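PDB 3L2B: probable manganase-dependent inorganic pyrophosphatase from Clostridium perfringens, which probably hydrolyses inorganic pyrophosphate to phosphate, and binds diadenosine tetraphosphate as an activator and AMP as an inhibitor through its regulatory region of CBS and DRTGG domains. Local coordinates for residues Ala21-Lys27 with Val182-Asp188; Gly52-Asn58 with Val190-Leu196; Arg216-Tyr220 with Ser232-Phe236. All blocks are in the same frame, centred on the assembly; numbering follows the deposited sequence.

Interaction 1: Ala21-Lys27 with Val182-Asp188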
loop_
_atom_site.group_PDB
_atom_site.type_symbol
_atom_site.label_atom_id
_atom_site.label_comp_id
_atom_site.label_asym_id
_atom_site.label_seq_id
_atom_site.Cartn_x
_atom_site.Cartn_y
_atom_site.Cartn_z
ATOM N N ALA A 21 -0.395 13.834 -15.562
ATOM C CA ALA A 21 -1.784 14.296 -15.633
ATOM C C ALA A 21 -2.456 13.890 -14.330
ATOM O O ALA A 21 -2.079 12.893 -13.739
ATOM C CB ALA A 21 -2.519 13.679 -16.838
ATOM N N PRO A 22 -3.433 14.672 -13.859
ATOM C CA PRO A 22 -3.979 14.422 -12.510
ATOM C C PRO A 22 -4.821 13.151 -12.341
ATOM O O PRO A 22 -5.037 12.664 -11.197
ATOM C CB PRO A 22 -4.859 15.655 -12.237
ATOM C CG PRO A 22 -5.139 16.283 -13.599
ATOM C CD PRO A 22 -4.049 15.837 -14.537
ATOM N N GLU A 23 -5.301 12.645 -13.465
ATOM C CA GLU A 23 -6.237 11.519 -13.489
ATOM C C GLU A 23 -5.491 10.195 -13.575
ATOM O O GLU A 23 -6.075 9.121 -13.456
ATOM C CB GLU A 23 -7.241 11.641 -14.642
ATOM C CG GLU A 23 -6.661 11.387 -16.049
ATOM C CD GLU A 23 -6.122 12.646 -16.756
ATOM O OE1 GLU A 23 -6.222 13.783 -16.206
ATOM O OE2 GLU A 23 -5.601 12.482 -17.886
ATOM N N VAL A 24 -4.193 10.293 -13.788
ATOM C CA VAL A 24 -3.325 9.127 -13.942
ATOM C C VAL A 24 -3.346 8.288 -12.650
ATOM O O VAL A 24 -3.352 8.835 -11.554
ATOM C CB VAL A 24 -1.876 9.569 -14.247
ATOM C CG1 VAL A 24 -0.924 8.472 -13.928
ATOM C CG2 VAL A 24 -1.735 10.020 -15.730
ATOM N N SER A 25 -3.406 6.975 -12.788
ATOM C CA SER A 25 -3.502 6.057 -11.611
ATOM C C SER A 25 -2.211 6.005 -10.808
ATOM O O SER A 25 -1.122 6.207 -11.351
ATOM C CB SER A 25 -3.814 4.629 -12.038
ATOM O OG SER A 25 -2.690 4.085 -12.684
ATOM N N LEU A 26 -2.343 5.674 -9.532
ATOM C CA LEU A 26 -1.162 5.456 -8.653
ATOM C C LEU A 26 -0.234 4.407 -9.198
ATOM O O LEU A 26 0.992 4.508 -9.066
ATOM C CB LEU A 26 -1.571 5.030 -7.268
ATOM C CG LEU A 26 -2.300 6.074 -6.445
ATOM C CD1 LEU A 26 -2.486 5.551 -4.991
ATOM C CD2 LEU A 26 -1.587 7.406 -6.490
ATOM N N LYS A 27 -0.825 3.409 -9.836
ATOM C CA LYS A 27 -0.040 2.322 -10.421
ATOM C C LYS A 27 0.879 2.843 -11.523
ATOM O O LYS A 27 2.069 2.517 -11.586
ATOM C CB LYS A 27 -0.961 1.273 -11.034
ATOM C CG LYS A 27 -0.254 -0.012 -11.432
ATOM C CD LYS A 27 -0.780 -0.544 -12.762
ATOM C CE LYS A 27 -0.290 -1.964 -13.045
ATOM N NZ LYS A 27 -0.579 -2.400 -14.459
ATOM N N VAL A 182 -6.838 -0.244 -4.825
ATOM C CA VAL A 182 -6.508 1.136 -4.363
ATOM C C VAL A 182 -5.394 1.788 -5.201
ATOM O O VAL A 182 -5.216 3.010 -5.185
ATOM C CB VAL A 182 -6.144 1.233 -2.902
ATOM C CG1 VAL A 182 -7.345 0.736 -2.066
ATOM C CG2 VAL A 182 -4.852 0.432 -2.582
ATOM N N GLN A 183 -4.711 0.970 -5.982
ATOM C CA GLN A 183 -3.660 1.455 -6.858
ATOM C C GLN A 183 -4.256 2.143 -8.092
ATOM O O GLN A 183 -3.560 2.671 -8.930
ATOM C CB GLN A 183 -2.771 0.290 -7.300
ATOM C CG GLN A 183 -2.181 -0.507 -6.104
ATOM C CD GLN A 183 -1.152 -1.506 -6.561
ATOM O OE1 GLN A 183 -0.773 -1.505 -7.724
ATOM N NE2 GLN A 183 -0.701 -2.376 -5.654
ATOM N N SER A 184 -5.566 2.127 -8.186
ATOM C CA SER A 184 -6.239 2.676 -9.331
ATOM C C SER A 184 -6.593 4.140 -9.076
ATOM O O SER A 184 -6.952 4.861 -10.003
ATOM C CB SER A 184 -7.491 1.835 -9.641
ATOM O OG SER A 184 -8.472 2.170 -8.721
ATOM N N LEU A 185 -6.446 4.582 -7.823
ATOM C CA LEU A 185 -6.728 5.974 -7.440
ATOM C C LEU A 185 -5.986 7.012 -8.305
ATOM O O LEU A 185 -4.784 6.880 -8.567
ATOM C CB LEU A 185 -6.351 6.249 -5.976
ATOM C CG LEU A 185 -7.155 5.519 -4.897
ATOM C CD1 LEU A 185 -6.629 5.828 -3.492
ATOM C CD2 LEU A 185 -8.581 5.869 -5.000
ATOM N N PRO A 186 -6.674 8.094 -8.692
ATOM C CA PRO A 186 -5.933 9.134 -9.431
ATOM C C PRO A 186 -4.977 9.906 -8.561
ATOM O O PRO A 186 -5.270 10.174 -7.408
ATOM C CB PRO A 186 -7.044 10.076 -9.934
ATOM C CG PRO A 186 -8.163 9.941 -8.917
ATOM C CD PRO A 186 -8.044 8.499 -8.366
ATOM N N VAL A 187 -3.832 10.274 -9.127
ATOM C CA VAL A 187 -2.792 10.902 -8.335
ATOM C C VAL A 187 -3.311 12.156 -7.629
ATOM O O VAL A 187 -2.859 12.458 -6.511
ATOM C CB VAL A 187 -1.486 11.192 -9.145
ATOM C CG1 VAL A 187 -0.766 9.863 -9.519
ATOM C CG2 VAL A 187 -1.784 11.999 -10.355
ATOM N N ASP A 188 -4.281 12.862 -8.226
ATOM C CA ASP A 188 -4.743 14.138 -7.640
ATOM C C ASP A 188 -5.552 13.946 -6.378
ATOM O O ASP A 188 -5.755 14.892 -5.623
ATOM C CB ASP A 188 -5.485 15.049 -8.641
ATOM C CG ASP A 188 -6.886 14.559 -8.978
ATOM O OD1 ASP A 188 -7.659 15.352 -9.513
ATOM O OD2 ASP A 188 -7.197 13.373 -8.768
#

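Interaction 2: Gly52-Asn58 with Val190-Leu196. With B4P (bis(adenosine)-5'-tetraphosphate), chain C.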
loop_
_atom_site.group_PDB
_atom_site.type_symbol
_atom_site.label_atom_id
_atom_site.label_comp_id
_atom_site.label_asym_id
_atom_site.label_seq_id
_atom_site.Cartn_x
_atom_site.Cartn_y
_atom_site.Cartn_z
ATOM N N GLY A 52 0.061 19.889 -8.170
ATOM C CA GLY A 52 0.658 19.297 -6.968
ATOM C C GLY A 52 1.858 18.404 -7.239
ATOM O O GLY A 52 2.502 18.472 -8.297
ATOM N N MET A 53 2.133 17.547 -6.265
ATOM C CA MET A 53 3.284 16.645 -6.305
ATOM C C MET A 53 3.000 15.277 -5.653
ATOM O O MET A 53 2.348 15.183 -4.610
ATOM C CB MET A 53 4.474 17.302 -5.615
ATOM C CG MET A 53 5.743 16.464 -5.664
ATOM S SD MET A 53 6.937 16.984 -4.391
ATOM C CE MET A 53 8.141 17.887 -5.383
ATOM N N LEU A 54 3.491 14.244 -6.329
ATOM C CA LEU A 54 3.390 12.873 -5.877
ATOM C C LEU A 54 4.735 12.343 -5.330
ATOM O O LEU A 54 5.758 12.408 -5.981
ATOM C CB LEU A 54 2.935 11.965 -7.018
ATOM C CG LEU A 54 2.485 10.598 -6.472
ATOM C CD1 LEU A 54 1.178 10.743 -5.696
ATOM C CD2 LEU A 54 2.400 9.536 -7.579
ATOM N N SER A 55 4.703 11.824 -4.121
ATOM C CA SER A 55 5.873 11.100 -3.582
ATOM C C SER A 55 5.462 9.747 -3.033
ATOM O O SER A 55 4.265 9.446 -2.880
ATOM C CB SER A 55 6.452 11.862 -2.424
ATOM O OG SER A 55 5.654 11.570 -1.291
ATOM N N THR A 56 6.452 8.961 -2.633
ATOM C CA THR A 56 6.137 7.687 -1.967
ATOM C C THR A 56 5.564 7.891 -0.564
ATOM O O THR A 56 4.951 6.988 -0.049
ATOM C CB THR A 56 7.313 6.713 -1.899
ATOM O OG1 THR A 56 8.329 7.251 -1.059
ATOM C CG2 THR A 56 7.868 6.431 -3.301
ATOM N N SER A 57 5.728 9.076 0.019
ATOM C CA SER A 57 5.064 9.417 1.282
ATOM C C SER A 57 3.542 9.547 1.143
ATOM O O SER A 57 2.793 9.071 1.991
ATOM C CB SER A 57 5.638 10.697 1.866
ATOM O OG SER A 57 5.197 11.850 1.165
ATOM N N ASN A 58 3.082 10.164 0.055
ATOM C CA ASN A 58 1.628 10.221 -0.269
ATOM C C ASN A 58 1.053 8.829 -0.520
ATOM O O ASN A 58 -0.047 8.475 -0.107
ATOM C CB ASN A 58 1.355 10.986 -1.601
ATOM C CG ASN A 58 1.899 12.387 -1.634
ATOM O OD1 ASN A 58 2.521 12.760 -2.627
ATOM N ND2 ASN A 58 1.701 13.164 -0.577
ATOM N N VAL A 190 -4.361 11.938 -4.128
ATOM C CA VAL A 190 -3.306 11.468 -3.198
ATOM C C VAL A 190 -2.156 12.463 -3.027
ATOM O O VAL A 190 -1.533 12.567 -1.989
ATOM C CB VAL A 190 -2.772 10.106 -3.706
ATOM C CG1 VAL A 190 -1.355 9.822 -3.211
ATOM C CG2 VAL A 190 -3.713 9.019 -3.281
ATOM N N MET A 191 -1.912 13.218 -4.076
ATOM C CA MET A 191 -0.762 14.105 -4.158
ATOM C C MET A 191 -0.813 15.192 -3.102
ATOM O O MET A 191 -1.872 15.591 -2.632
ATOM C CB MET A 191 -0.688 14.741 -5.563
ATOM C CG MET A 191 -1.734 15.839 -5.795
ATOM S SD MET A 191 -1.941 16.332 -7.529
ATOM C CE MET A 191 -3.295 17.482 -7.240
ATOM N N THR A 192 0.362 15.678 -2.749
ATOM C CA THR A 192 0.484 16.907 -1.957
ATOM C C THR A 192 -0.026 18.092 -2.793
ATOM O O THR A 192 0.467 18.331 -3.883
ATOM C CB THR A 192 1.980 17.169 -1.531
ATOM O OG1 THR A 192 2.523 16.005 -0.874
ATOM C CG2 THR A 192 2.088 18.400 -0.605
ATOM N N LYS A 193 -1.036 18.794 -2.284
ATOM C CA LYS A 193 -1.586 19.993 -2.945
ATOM C C LYS A 193 -1.237 21.227 -2.140
ATOM O O LYS A 193 -0.526 22.125 -2.594
ATOM C CB LYS A 193 -3.107 19.902 -3.071
ATOM C CG LYS A 193 -3.588 18.843 -4.051
ATOM C CD LYS A 193 -5.063 18.533 -3.897
ATOM C CE LYS A 193 -5.325 17.533 -2.739
ATOM N NZ LYS A 193 -4.816 16.106 -2.968
ATOM N N ASP A 194 -1.704 21.227 -0.909
ATOM C CA ASP A 194 -1.513 22.354 -0.005
ATOM C C ASP A 194 -0.084 22.416 0.496
ATOM O O ASP A 194 0.543 21.387 0.772
ATOM C CB ASP A 194 -2.476 22.224 1.166
ATOM C CG ASP A 194 -3.917 22.167 0.703
ATOM O OD1 ASP A 194 -4.353 23.151 0.056
ATOM O OD2 ASP A 194 -4.587 21.138 0.943
ATOM N N ASN A 195 0.433 23.631 0.585
ATOM C CA ASN A 195 1.780 23.868 1.114
ATOM C C ASN A 195 2.879 23.150 0.301
ATOM O O ASN A 195 3.952 22.816 0.802
ATOM C CB ASN A 195 1.837 23.482 2.604
ATOM C CG ASN A 195 0.538 23.857 3.365
ATOM O OD1 ASN A 195 -0.224 22.982 3.780
ATOM N ND2 ASN A 195 0.283 25.149 3.511
ATOM N N LEU A 196 2.577 22.907 -0.963
ATOM C CA LEU A 196 3.594 22.494 -1.921
ATOM C C LEU A 196 4.466 23.705 -2.100
ATOM O O LEU A 196 3.968 24.813 -2.257
ATOM C CB LEU A 196 2.978 22.053 -3.256
ATOM C CG LEU A 196 3.939 21.604 -4.353
ATOM C CD1 LEU A 196 4.977 20.577 -3.879
ATOM C CD2 LEU A 196 3.160 21.035 -5.503
HETATM P PA B4P C . 11.843 15.169 1.349
HETATM O O1A B4P C . 12.198 15.709 2.664
HETATM O O2A B4P C . 12.279 16.082 0.119
HETATM O O3A B4P C . 12.415 13.692 1.329
HETATM P PB B4P C . 12.737 12.757 0.076
HETATM O O1B B4P C . 13.915 13.245 -0.660
HETATM O O2B B4P C . 11.438 12.556 -0.821
HETATM O O3B B4P C . 13.046 11.400 0.871
HETATM P PG B4P C . 14.509 11.028 1.410
HETATM O O1G B4P C . 15.105 12.242 2.014
HETATM O O2G B4P C . 14.502 9.739 2.334
HETATM O O3G B4P C . 15.285 10.566 0.089
HETATM P PD B4P C . 16.761 9.932 0.212
HETATM O O1D B4P C . 17.522 10.199 -1.019
HETATM O O2D B4P C . 17.484 10.458 1.548
HETATM O O5E B4P C . 10.252 15.083 1.296
HETATM C C5E B4P C . 9.566 14.095 2.069
HETATM C C4E B4P C . 8.111 14.101 1.616
HETATM O O4E B4P C . 7.601 15.427 1.676
HETATM C C3E B4P C . 7.991 13.689 0.167
HETATM O O3E B4P C . 7.628 12.336 0.099
HETATM C C2E B4P C . 6.946 14.595 -0.430
HETATM O O2E B4P C . 5.663 14.008 -0.327
HETATM C C1E B4P C . 6.969 15.831 0.431
HETATM N N9A B4P C . 7.671 16.893 -0.337
HETATM C C8A B4P C . 8.843 16.757 -1.008
HETATM N N7A B4P C . 9.195 17.922 -1.628
HETATM C C5A B4P C . 8.247 18.827 -1.355
HETATM C C6A B4P C . 7.994 20.229 -1.689
HETATM N N6A B4P C . 8.852 20.927 -2.437
HETATM N N1A B4P C . 6.865 20.810 -1.226
HETATM C C2A B4P C . 5.995 20.128 -0.459
HETATM N N3A B4P C . 6.161 18.846 -0.129
HETATM C C4A B4P C . 7.237 18.138 -0.528
HETATM O O5F B4P C . 16.412 8.389 0.341
HETATM C C5F B4P C . 15.692 7.759 -0.704
HETATM C C4F B4P C . 15.473 6.321 -0.314
HETATM O O4F B4P C . 16.739 5.654 -0.267
HETATM C C3F B4P C . 14.842 6.225 1.056
HETATM O O3F B4P C . 13.433 6.005 0.949
HETATM C C2F B4P C . 15.545 5.036 1.693
HETATM O O2F B4P C . 14.761 3.901 1.394
HETATM C C1F B4P C . 16.899 4.970 0.983
HETATM N N9B B4P C . 17.896 5.583 1.885
HETATM C C8B B4P C . 17.753 6.693 2.636
HETATM N N7B B4P C . 18.870 6.916 3.370
HETATM C C5B B4P C . 19.746 5.942 3.105
HETATM C C6B B4P C . 21.106 5.584 3.548
HETATM N N6B B4P C . 21.769 6.343 4.440
HETATM N N1B B4P C . 21.660 4.481 3.029
HETATM C C2B B4P C . 21.020 3.713 2.137
HETATM N N3B B4P C . 19.777 3.968 1.702
HETATM C C4B B4P C . 19.097 5.056 2.140
HETATM O O HOH W 1 4.385 14.664 -2.348
#

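Interaction 3: Arg216-Tyr220 with Ser232-Phe236. With B4P (bis(adenosine)-5'-tetraphosphate), chain C.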
loop_
_atom_site.group_PDB
_atom_site.type_symbol
_atom_site.label_atom_id
_atom_site.label_comp_id
_atom_site.label_asym_id
_atom_site.label_seq_id
_atom_site.Cartn_x
_atom_site.Cartn_y
_atom_site.Cartn_z
ATOM N N ARG A 216 13.795 22.494 3.973
ATOM C CA ARG A 216 14.627 21.268 3.864
ATOM C C ARG A 216 14.060 20.067 3.056
ATOM O O ARG A 216 14.412 18.921 3.322
ATOM C CB ARG A 216 15.039 20.781 5.266
ATOM C CG ARG A 216 16.127 21.627 5.951
ATOM C CD ARG A 216 16.511 21.015 7.306
ATOM N NE ARG A 216 17.540 21.782 8.014
ATOM C CZ ARG A 216 18.088 21.417 9.175
ATOM N NH1 ARG A 216 17.716 20.288 9.775
ATOM N NH2 ARG A 216 19.011 22.185 9.745
ATOM N N TYR A 217 13.213 20.324 2.058
ATOM C CA TYR A 217 12.889 19.274 1.068
ATOM C C TYR A 217 14.084 19.099 0.178
ATOM O O TYR A 217 14.880 20.017 0.008
ATOM C CB TYR A 217 11.657 19.604 0.215
ATOM C CG TYR A 217 10.402 19.804 1.021
ATOM C CD1 TYR A 217 9.880 18.782 1.812
ATOM C CD2 TYR A 217 9.744 21.018 1.006
ATOM C CE1 TYR A 217 8.714 18.975 2.563
ATOM C CE2 TYR A 217 8.591 21.221 1.748
ATOM C CZ TYR A 217 8.085 20.202 2.534
ATOM O OH TYR A 217 6.934 20.425 3.248
ATOM N N SER A 218 14.208 17.922 -0.412
ATOM C CA SER A 218 15.369 17.629 -1.240
ATOM C C SER A 218 15.212 18.110 -2.708
ATOM O O SER A 218 16.196 18.375 -3.387
ATOM C CB SER A 218 15.705 16.142 -1.156
ATOM O OG SER A 218 14.861 15.399 -1.988
ATOM N N ASN A 219 13.976 18.280 -3.162
ATOM C CA ASN A 219 13.700 18.755 -4.531
ATOM C C ASN A 219 12.467 19.667 -4.604
ATOM O O ASN A 219 11.494 19.490 -3.857
ATOM C CB ASN A 219 13.498 17.582 -5.496
ATOM C CG ASN A 219 14.742 16.750 -5.685
ATOM O OD1 ASN A 219 15.749 17.210 -6.257
ATOM N ND2 ASN A 219 14.696 15.506 -5.189
ATOM N N TYR A 220 12.534 20.640 -5.502
ATOM C CA TYR A 220 11.488 21.653 -5.658
ATOM C C TYR A 220 11.009 21.823 -7.114
ATOM O O TYR A 220 11.801 22.003 -8.030
ATOM C CB TYR A 220 11.986 22.993 -5.108
ATOM C CG TYR A 220 12.324 22.968 -3.630
ATOM C CD1 TYR A 220 11.445 23.472 -2.684
ATOM C CD2 TYR A 220 13.537 22.447 -3.187
ATOM C CE1 TYR A 220 11.763 23.458 -1.342
ATOM C CE2 TYR A 220 13.860 22.414 -1.845
ATOM C CZ TYR A 220 12.974 22.923 -0.920
ATOM O OH TYR A 220 13.304 22.872 0.418
ATOM N N SER A 232 12.257 20.517 -12.296
ATOM C CA SER A 232 12.537 20.342 -10.879
ATOM C C SER A 232 13.995 20.665 -10.615
ATOM O O SER A 232 14.879 20.392 -11.441
ATOM C CB SER A 232 12.196 18.919 -10.464
ATOM O OG SER A 232 12.719 18.606 -9.195
ATOM N N ILE A 233 14.231 21.303 -9.483
ATOM C CA ILE A 233 15.592 21.624 -9.052
ATOM C C ILE A 233 15.896 20.945 -7.702
ATOM O O ILE A 233 15.039 20.855 -6.841
ATOM C CB ILE A 233 15.824 23.175 -8.993
ATOM C CG1 ILE A 233 17.279 23.468 -8.700
ATOM C CG2 ILE A 233 14.979 23.845 -7.945
ATOM C CD1 ILE A 233 17.748 24.847 -9.202
ATOM N N ALA A 234 17.126 20.471 -7.556
ATOM C CA ALA A 234 17.595 19.870 -6.294
ATOM C C ALA A 234 18.042 20.929 -5.283
ATOM O O ALA A 234 18.524 22.006 -5.644
ATOM C CB ALA A 234 18.738 18.877 -6.547
ATOM N N ARG A 235 17.853 20.602 -4.017
ATOM C CA ARG A 235 18.319 21.439 -2.900
ATOM C C ARG A 235 19.819 21.554 -3.019
ATOM O O ARG A 235 20.503 20.561 -3.199
ATOM C CB ARG A 235 17.925 20.813 -1.556
ATOM C CG ARG A 235 18.305 21.606 -0.307
ATOM C CD ARG A 235 17.421 21.218 0.909
ATOM N NE ARG A 235 18.175 21.147 2.158
ATOM C CZ ARG A 235 18.519 22.195 2.907
ATOM N NH1 ARG A 235 18.180 23.426 2.548
ATOM N NH2 ARG A 235 19.219 22.010 4.019
ATOM N N PHE A 236 20.329 22.771 -2.954
ATOM C CA PHE A 236 21.766 22.986 -3.249
ATOM C C PHE A 236 22.662 22.364 -2.193
ATOM O O PHE A 236 23.824 22.087 -2.480
ATOM C CB PHE A 236 22.117 24.466 -3.389
ATOM C CG PHE A 236 21.176 25.217 -4.265
ATOM C CD1 PHE A 236 20.814 24.715 -5.510
ATOM C CD2 PHE A 236 20.627 26.417 -3.838
ATOM C CE1 PHE A 236 19.931 25.399 -6.304
ATOM C CE2 PHE A 236 19.736 27.105 -4.634
ATOM C CZ PHE A 236 19.390 26.603 -5.861
HETATM P PA B4P C . 11.843 15.169 1.349
HETATM O O1A B4P C . 12.198 15.709 2.664
HETATM O O2A B4P C . 12.279 16.082 0.119
HETATM O O3A B4P C . 12.415 13.692 1.329
HETATM P PB B4P C . 12.737 12.757 0.076
HETATM O O1B B4P C . 13.915 13.245 -0.660
HETATM O O2B B4P C . 11.438 12.556 -0.821
HETATM O O3B B4P C . 13.046 11.400 0.871
HETATM P PG B4P C . 14.509 11.028 1.410
HETATM O O1G B4P C . 15.105 12.242 2.014
HETATM O O2G B4P C . 14.502 9.739 2.334
HETATM O O3G B4P C . 15.285 10.566 0.089
HETATM P PD B4P C . 16.761 9.932 0.212
HETATM O O1D B4P C . 17.522 10.199 -1.019
HETATM O O2D B4P C . 17.484 10.458 1.548
HETATM O O5E B4P C . 10.252 15.083 1.296
HETATM C C5E B4P C . 9.566 14.095 2.069
HETATM C C4E B4P C . 8.111 14.101 1.616
HETATM O O4E B4P C . 7.601 15.427 1.676
HETATM C C3E B4P C . 7.991 13.689 0.167
HETATM O O3E B4P C . 7.628 12.336 0.099
HETATM C C2E B4P C . 6.946 14.595 -0.430
HETATM O O2E B4P C . 5.663 14.008 -0.327
HETATM C C1E B4P C . 6.969 15.831 0.431
HETATM N N9A B4P C . 7.671 16.893 -0.337
HETATM C C8A B4P C . 8.843 16.757 -1.008
HETATM N N7A B4P C . 9.195 17.922 -1.628
HETATM C C5A B4P C . 8.247 18.827 -1.355
HETATM C C6A B4P C . 7.994 20.229 -1.689
HETATM N N6A B4P C . 8.852 20.927 -2.437
HETATM N N1A B4P C . 6.865 20.810 -1.226
HETATM C C2A B4P C . 5.995 20.128 -0.459
HETATM N N3A B4P C . 6.161 18.846 -0.129
HETATM C C4A B4P C . 7.237 18.138 -0.528
HETATM O O5F B4P C . 16.412 8.389 0.341
HETATM C C5F B4P C . 15.692 7.759 -0.704
HETATM C C4F B4P C . 15.473 6.321 -0.314
HETATM O O4F B4P C . 16.739 5.654 -0.267
HETATM C C3F B4P C . 14.842 6.225 1.056
HETATM O O3F B4P C . 13.433 6.005 0.949
HETATM C C2F B4P C . 15.545 5.036 1.693
HETATM O O2F B4P C . 14.761 3.901 1.394
HETATM C C1F B4P C . 16.899 4.970 0.983
HETATM N N9B B4P C . 17.896 5.583 1.885
HETATM C C8B B4P C . 17.753 6.693 2.636
HETATM N N7B B4P C . 18.870 6.916 3.370
HETATM C C5B B4P C . 19.746 5.942 3.105
HETATM C C6B B4P C . 21.106 5.584 3.548
HETATM N N6B B4P C . 21.769 6.343 4.440
HETATM N N1B B4P C . 21.660 4.481 3.029
HETATM C C2B B4P C . 21.020 3.713 2.137
HETATM N N3B B4P C . 19.777 3.968 1.702
HETATM C C4B B4P C . 19.097 5.056 2.140
#

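Interaction 1: Ala21-Lys27 with Val182-Asp188
Leu26 lies over the turn that leaves the 3-10 segment 182-184: its CD1 is 4.0 Å from Leu185 CB, while its CD2 meets Val187 CG1 at 4.0 Å. Beside this apolar patch the two backbones run antiparallel, laced by four hydrogen bonds that join the start of helix 26-35, in the first CBS domain, to the chain on its way into helix 187-190. Asp188 N donates to Pro22 O (3.1 Å) and Val187 N to Val24 O (2.9 Å); in return Leu26 N donates to Leu185 O (2.9 Å) and Lys27 N to Gln183 O (3.0 Å). Between them Ser25 and Pro186 form a single bridge, where neither backbone NH is needed across the contact, so proline is tolerated; CA-H...O contacts accompany it, Pro186 CA to Val24 O and Ser25 CA to Leu185 O, both 3.4 Å. The Leu26 and Lys27 amides, in the first helical turn, have no carbonyl of their own helix to bind. Ser25, the N-cap, turns its OG to Met28 N. Asn81 of helix 79-85 bonds to the carbonyls of Glu23 and Ser184, Val187 packs on Leu54 of strand 50-55, and Val182 touches Tyr63 of the second subunit.

Interaction 2: Gly52-Asn58 with Val190-Leu196
One adenosine of diadenosine tetraphosphate sits in a pocket partly walled by these two segments, one from each CBS domain of the chain. Met53, in strand 50-55, pairs with Thr192 as an isolated antiparallel hydrogen-bonded bridge: Met53 N donates to Thr192 O (3.0 Å) and Thr192 N to Met53 O (2.8 Å). Gly52 comes so close, its CA 3.2 Å from Thr192 O, that a CB here would clash with that oxygen. Apolar contacts flank the bridge, with Leu54 CD1 3.7 Å from Val190 CG1 and Met53 CB 3.7 Å from Leu196 CD1. Past the strand, Ser55 and Asn58 form a capping box at the start of helix 56-64: Asn58 N donates to Ser55 OG (3.2 Å) and Ser55 N to Asn58 OD1 (2.8 Å). The amide of the same Asn58 reaches across, ND2 donating to Thr192 OG1 at 3.0 Å, so the cap is tied to the facing loop. A water joins Asn58 OD1 (2.7 Å), Thr192 OG1 (2.7 Å) and ribose O2E of the ligand (2.5 Å). The ribose also lies against the hydroxyls of Ser55 and Ser57, with Ser57 OG 2.7 Å from O2E, while on the adenine Met53 SD approaches N7A at 3.7 Å and Leu196 CD1 approaches N1A at 3.3 Å.

Interaction 3: Arg216-Tyr220 with Ser232-Phe236
Arg216 leaves helix 205-215 with a positive phi of 47°, and its CG lies over one face of the Arg235 guanidinium, 3.7 Å from NH2. Tyr217 follows with its ring against the ligand's adenine, CD2 3.3 Å from C6A, which lies over one ring face; its carbonyl O is 3.0 Å from Arg235 CD. Ser218 works in both directions. Its O accepts from Arg235 N (2.8 Å), while its N donates to phosphate oxygen O2A (2.7 Å) and its OG to O1B (2.7 Å). With Asn219 the strand begins: it forms a non-hydrogen-bonded antiparallel pair with Ala234, CA to CA 4.4 Å, and its OD1 lies 3.4 Å from Ala234 CB. Asn219 O accepts a weak hydrogen bond from adenine N6A (3.3 Å). Tyr220 and Ile233 make the hydrogen-bonded pair, Tyr220 N to Ile233 O (2.8 Å) and Ile233 N to Tyr220 O (2.9 Å), and Tyr220 CB packs on Ile233 CG2 at 4.2 Å. The Tyr220 ring, its hydroxyl bonded to Thr215, presents an edge to Arg235 CB. These pairs belong to the hairpin of strands 219-223 and 229-234 in the second CBS domain. Main-chain groups thus supply the hairpin ladder and part of the ligand recognition: the Ser218 amide meets negatively charged phosphate, and the Asn219 carbonyl suits the 6-amino group of adenine.

From the N terminus, 21-27 enters helix 26-35 and 52-58 leaves strand 50-55 for helix 56-64; a long excursion that includes the DRTGG domain separates them from 182-188 and 190-196, which return to meet them. Interactions 1 and 2 therefore close long loops that cross, since their segments alternate, and together they join the first CBS domain to the chain returning into the second. They touch directly: Leu26 CD2 lies 4.1 Å from Val190 CB. Interaction 3 follows in series as a short hairpin closure inside the second CBS domain. It shares diadenosine tetraphosphate with interaction 2, whereas interaction 1 stays about 15 Å from interaction 3 at nearest atoms.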